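Local coordinates for protein ubiquitin-conjugating enzyme E2, putative (Plasmodium falciparum, PDB 2Q0V) that probably takes part in ubiquitin transfer as a ubiquitin-conjugating enzyme variant of the UBE2V (Mms2-like) type, at residues 124-127 and 128-132; 114-117 and 118-121. All coordinates share one frame; numbering follows the deposited sequence.

Contact 1: residues 124-127 and 128-132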
loop_
_atom_site.group_PDB
_atom_site.type_symbol
_atom_site.label_atom_id
_atom_site.label_comp_id
_atom_site.label_asym_id
_atom_site.label_seq_id
_atom_site.Cartn_x
_atom_site.Cartn_y
_atom_site.Cartn_z
ATOM N N THR A 124 1.567 -8.681 -1.964
ATOM C CA THR A 124 0.170 -8.309 -1.712
ATOM C C THR A 124 0.067 -6.814 -1.490
ATOM O O THR A 124 1.068 -6.121 -1.403
ATOM C CB THR A 124 -0.418 -9.046 -0.457
ATOM O OG1 THR A 124 0.401 -8.800 0.689
ATOM C CG2 THR A 124 -0.482 -10.565 -0.672
ATOM N N ILE A 125 -1.159 -6.322 -1.413
ATOM C CA ILE A 125 -1.432 -4.996 -0.884
ATOM C C ILE A 125 -0.675 -4.788 0.444
ATOM O O ILE A 125 -0.007 -3.765 0.624
ATOM C CB ILE A 125 -2.960 -4.779 -0.744
ATOM C CG1 ILE A 125 -3.588 -4.674 -2.148
ATOM C CG2 ILE A 125 -3.255 -3.509 0.059
ATOM C CD1 ILE A 125 -4.947 -5.267 -2.272
ATOM N N GLU A 126 -0.742 -5.768 1.340
ATOM C CA GLU A 126 -0.022 -5.716 2.602
ATOM C C GLU A 126 1.504 -5.564 2.440
ATOM O O GLU A 126 2.099 -4.683 3.077
ATOM C CB GLU A 126 -0.406 -6.899 3.478
ATOM C CG GLU A 126 0.387 -7.069 4.754
ATOM C CD GLU A 126 -0.141 -8.227 5.635
ATOM O OE1 GLU A 126 -1.208 -8.835 5.294
ATOM O OE2 GLU A 126 0.517 -8.528 6.673
ATOM N N THR A 127 2.114 -6.363 1.565
ATOM C CA THR A 127 3.559 -6.215 1.238
ATOM C C THR A 127 3.955 -4.779 0.892
ATOM O O THR A 127 5.035 -4.310 1.276
ATOM C CB THR A 127 4.006 -7.118 0.038
ATOM O OG1 THR A 127 3.419 -8.412 0.167
ATOM C CG2 THR A 127 5.495 -7.296 0.019
ATOM N N ILE A 128 3.094 -4.113 0.130
ATOM C CA ILE A 128 3.335 -2.743 -0.305
ATOM C C ILE A 128 3.291 -1.815 0.917
ATOM O O ILE A 128 4.200 -1.054 1.152
ATOM C CB ILE A 128 2.284 -2.304 -1.355
ATOM C CG1 ILE A 128 2.391 -3.164 -2.638
ATOM C CG2 ILE A 128 2.379 -0.766 -1.604
ATOM C CD1 ILE A 128 1.176 -2.988 -3.609
ATOM N N LEU A 129 2.247 -1.948 1.715
ATOM C CA LEU A 129 2.080 -1.142 2.913
ATOM C C LEU A 129 3.253 -1.318 3.861
ATOM O O LEU A 129 3.871 -0.331 4.220
ATOM C CB LEU A 129 0.710 -1.399 3.554
ATOM C CG LEU A 129 -0.439 -1.025 2.600
ATOM C CD1 LEU A 129 -1.817 -1.373 3.151
ATOM C CD2 LEU A 129 -0.353 0.446 2.054
ATOM N N ILE A 130 3.598 -2.567 4.186
ATOM C CA ILE A 130 4.825 -2.927 4.907
ATOM C C ILE A 130 6.108 -2.352 4.326
ATOM O O ILE A 130 6.934 -1.802 5.029
ATOM C CB ILE A 130 4.976 -4.452 4.995
ATOM C CG1 ILE A 130 3.847 -5.043 5.825
ATOM C CG2 ILE A 130 6.368 -4.854 5.617
ATOM C CD1 ILE A 130 3.913 -6.650 5.881
ATOM N N SER A 131 6.268 -2.466 3.024
ATOM C CA SER A 131 7.427 -1.887 2.338
ATOM C C SER A 131 7.549 -0.396 2.464
ATOM O O SER A 131 8.659 0.118 2.561
ATOM C CB SER A 131 7.415 -2.272 0.870
ATOM O OG SER A 131 7.846 -3.598 0.783
ATOM N N LEU A 132 6.412 0.291 2.416
ATOM C CA LEU A 132 6.372 1.739 2.579
ATOM C C LEU A 132 6.709 2.164 4.004
ATOM O O LEU A 132 7.454 3.122 4.210
ATOM C CB LEU A 132 5.021 2.297 2.118
ATOM C CG LEU A 132 4.805 2.286 0.584
ATOM C CD1 LEU A 132 3.331 2.663 0.248
ATOM C CD2 LEU A 132 5.781 3.209 -0.111
#
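Ile130 lies against Glu126 one helical turn back. Ile130 CB is 3.5 Å from Glu126 O. Ile130 CG1 comes closer to Glu126 O, at 3.3 Å, because it is anti to the carbonyl carbon (chi1 -64°) and lies beside the backbone N that bonds this oxygen. The tip, Ile130 CD1, then meets Glu126 CG at 3.7 Å, and the two side chains meet at a slant. The extended Glu126 chain carries its carboxylate on to a salt bridge with Arg32.

One residue on, Thr127 O is gripped twice. Ser131 N binds Thr127 O at 2.8 Å and Ser131 OG binds Thr127 O at 2.9 Å, from opposite faces of the carbonyl plane. At the start of the helix Thr124 is the N-cap, and Thr124 N donates to Thr127 OG1 at 2.8 Å. This bond is the reciprocal one of a capping box, from the N-cap backbone to the N3 side chain. Ile125 and Leu129 lie side by side, with Ile125 CG2 4.0 Å from Leu129 CD1.

The helix 125-135 rests on the sheet. Ile125 and Leu129 pack on Phe44 of strand 42-46 and on Ile78 of strand 73-79, while Thr127, Ile128 and Ser131 touch Ile115 of helix 114-117.

Contact 2: residues 114-117 and 118-121. With PO4 (phosphate ion), chain B.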
loop_
_atom_site.group_PDB
_atom_site.type_symbol
_atom_site.label_atom_id
_atom_site.label_comp_id
_atom_site.label_asym_id
_atom_site.label_seq_id
_atom_site.Cartn_x
_atom_site.Cartn_y
_atom_site.Cartn_z
ATOM N N HIS A 114 11.660 -1.624 -4.357
ATOM C CA HIS A 114 11.984 -2.983 -4.825
ATOM C C HIS A 114 10.768 -3.777 -5.198
ATOM O O HIS A 114 10.686 -4.270 -6.304
ATOM C CB HIS A 114 12.802 -3.814 -3.811
ATOM C CG HIS A 114 12.917 -5.279 -4.195
ATOM N ND1 HIS A 114 13.964 -5.779 -4.950
ATOM C CD2 HIS A 114 12.080 -6.329 -3.982
ATOM C CE1 HIS A 114 13.778 -7.073 -5.158
ATOM N NE2 HIS A 114 12.642 -7.432 -4.584
ATOM N N ILE A 115 9.815 -3.916 -4.284
ATOM C CA ILE A 115 8.709 -4.827 -4.539
ATOM C C ILE A 115 7.851 -4.412 -5.723
ATOM O O ILE A 115 7.176 -5.259 -6.286
ATOM C CB ILE A 115 7.828 -5.144 -3.280
ATOM C CG1 ILE A 115 7.242 -3.876 -2.673
ATOM C CG2 ILE A 115 8.582 -5.978 -2.232
ATOM C CD1 ILE A 115 5.793 -3.788 -2.964
ATOM N N LEU A 116 7.850 -3.128 -6.092
ATOM C CA LEU A 116 7.063 -2.677 -7.261
ATOM C C LEU A 116 7.869 -2.825 -8.524
ATOM O O LEU A 116 7.351 -3.305 -9.526
ATOM C CB LEU A 116 6.561 -1.236 -7.124
ATOM C CG LEU A 116 5.484 -0.964 -6.058
ATOM C CD1 LEU A 116 5.241 0.529 -5.974
ATOM C CD2 LEU A 116 4.171 -1.726 -6.310
ATOM N N LYS A 117 9.130 -2.396 -8.460
ATOM C CA LYS A 117 10.096 -2.531 -9.540
ATOM C C LYS A 117 10.221 -3.984 -9.986
ATOM O O LYS A 117 10.008 -4.318 -11.161
ATOM C CB LYS A 117 11.460 -2.064 -9.052
ATOM C CG LYS A 117 12.447 -1.845 -10.154
ATOM C CD LYS A 117 13.836 -1.717 -9.613
ATOM C CE LYS A 117 14.802 -2.002 -10.766
ATOM N NZ LYS A 117 16.277 -1.865 -10.471
ATOM N N ASN A 118 10.564 -4.848 -9.036
ATOM C CA ASN A 118 10.705 -6.268 -9.305
ATOM C C ASN A 118 9.514 -6.976 -8.757
ATOM O O ASN A 118 9.679 -7.880 -7.954
ATOM C CB ASN A 118 11.943 -6.823 -8.622
ATOM C CG ASN A 118 13.151 -6.004 -8.887
ATOM O OD1 ASN A 118 13.726 -5.412 -7.971
ATOM N ND2 ASN A 118 13.539 -5.921 -10.163
ATOM N N TRP A 119 8.322 -6.562 -9.173
ATOM C CA TRP A 119 7.098 -7.147 -8.644
ATOM C C TRP A 119 7.130 -8.640 -8.878
ATOM O O TRP A 119 7.845 -9.106 -9.780
ATOM C CB TRP A 119 5.844 -6.474 -9.230
ATOM C CG TRP A 119 4.511 -7.026 -8.801
ATOM C CD1 TRP A 119 3.732 -7.910 -9.498
ATOM C CD2 TRP A 119 3.767 -6.706 -7.605
ATOM N NE1 TRP A 119 2.559 -8.170 -8.809
ATOM C CE2 TRP A 119 2.558 -7.449 -7.649
ATOM C CE3 TRP A 119 4.007 -5.876 -6.498
ATOM C CZ2 TRP A 119 1.606 -7.394 -6.630
ATOM C CZ3 TRP A 119 3.047 -5.812 -5.499
ATOM C CH2 TRP A 119 1.870 -6.572 -5.565
ATOM N N ASN A 120 6.381 -9.370 -8.040
ATOM C CA ASN A 120 6.252 -10.828 -8.043
ATOM C C ASN A 120 4.786 -11.004 -7.642
ATOM O O ASN A 120 4.276 -10.235 -6.796
ATOM C CB ASN A 120 7.256 -11.377 -7.010
ATOM C CG ASN A 120 7.227 -12.898 -6.853
ATOM O OD1 ASN A 120 6.219 -13.468 -6.421
ATOM N ND2 ASN A 120 8.368 -13.557 -7.147
ATOM N N ARG A 121 4.059 -11.940 -8.262
ATOM C CA ARG A 121 2.618 -12.084 -7.939
ATOM C C ARG A 121 2.350 -12.584 -6.500
ATOM O O ARG A 121 1.215 -12.659 -6.048
ATOM C CB ARG A 121 1.902 -12.965 -8.993
ATOM C CG ARG A 121 2.116 -14.511 -8.858
ATOM C CD ARG A 121 1.596 -15.363 -10.083
ATOM N NE ARG A 121 0.163 -15.193 -10.421
ATOM C CZ ARG A 121 -0.847 -15.336 -9.560
ATOM N NH1 ARG A 121 -2.107 -15.171 -9.970
ATOM N NH2 ARG A 121 -0.600 -15.626 -8.279
HETATM P P PO4 B . 17.487 -4.281 -8.448
HETATM O O1 PO4 B . 18.439 -3.111 -8.331
HETATM O O2 PO4 B . 16.341 -4.095 -7.474
HETATM O O3 PO4 B . 16.939 -4.382 -9.854
HETATM O O4 PO4 B . 18.247 -5.550 -8.151
#
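Two torsions bring His114 and Asn118 together. His114 CG is anti to its own N (chi1 170°) and lies beside its carbonyl carbon, while Asn118 CG is anti to the carbonyl carbon (chi1 -49°) and lies beside its backbone N. The two side chains cross at about a right angle. Asn118 CB sits over one face of the His114 imidazole, toward its rim, 4.2 Å from the ring centroid, in a CH-pi contact. The Asn118 amide plane is turned 55° from the ring. Asn118 OD1 is 3.1 Å from His114 ND1, but the angle is too poor for a hydrogen bond. The bond from Asn118 N to His114 O (2.8 Å) is the i to i+4 backbone bond of the turn.

Lys117 runs beside Asn118, pointing the same way, with its chain extended. Lys117 NZ hydrogen-bonds to O3 of a phosphate ion at 2.7 Å. The phosphate probably comes from the crystallisation liquor.

Trp119 lies on Ile128 of helix 125-135. Trp119 CE3 is 4.2 Å from Leu116 CD2, at an oblique approach. The edge of the indole meets Ile115 O, which is 3.2 Å from Trp119 CE3. Trp119 CA gives Ile115 O a C-H...O contact at 3.0 Å. The N-H of Trp119 reaches Leu116 O only weakly. Its indole NE1 is held by Pro85 O.

Asn118 is the first residue to leave the helix. The order here is short helix 114-117, Trp119, a loop and then helix 125-135, which is consistent with the ubiquitin-conjugating (UBC) fold.

In the fold
Contact 2 comes first along the chain. Residues 114-121 form a short helix and the loop after it, and contact 1 (124-132) opens helix 125-135 soon afterwards. Their centres are 11 Å apart, and both belong to the ubiquitin-conjugating domain. The two touch directly. Ile115 CD1 packs on Ile128 CG1 at 3.5 Å, and Trp119 CZ3 on Ile128 CD1 at 3.9 Å. The centre of contact 1 is about 5 Å from the centre of the chain, that of contact 2 about 13 Å. Ile128 touches both Ile78 of the four-stranded antiparallel sheet and Ile115 of the short helix. Through it the longer helix joins these two parts of the fold.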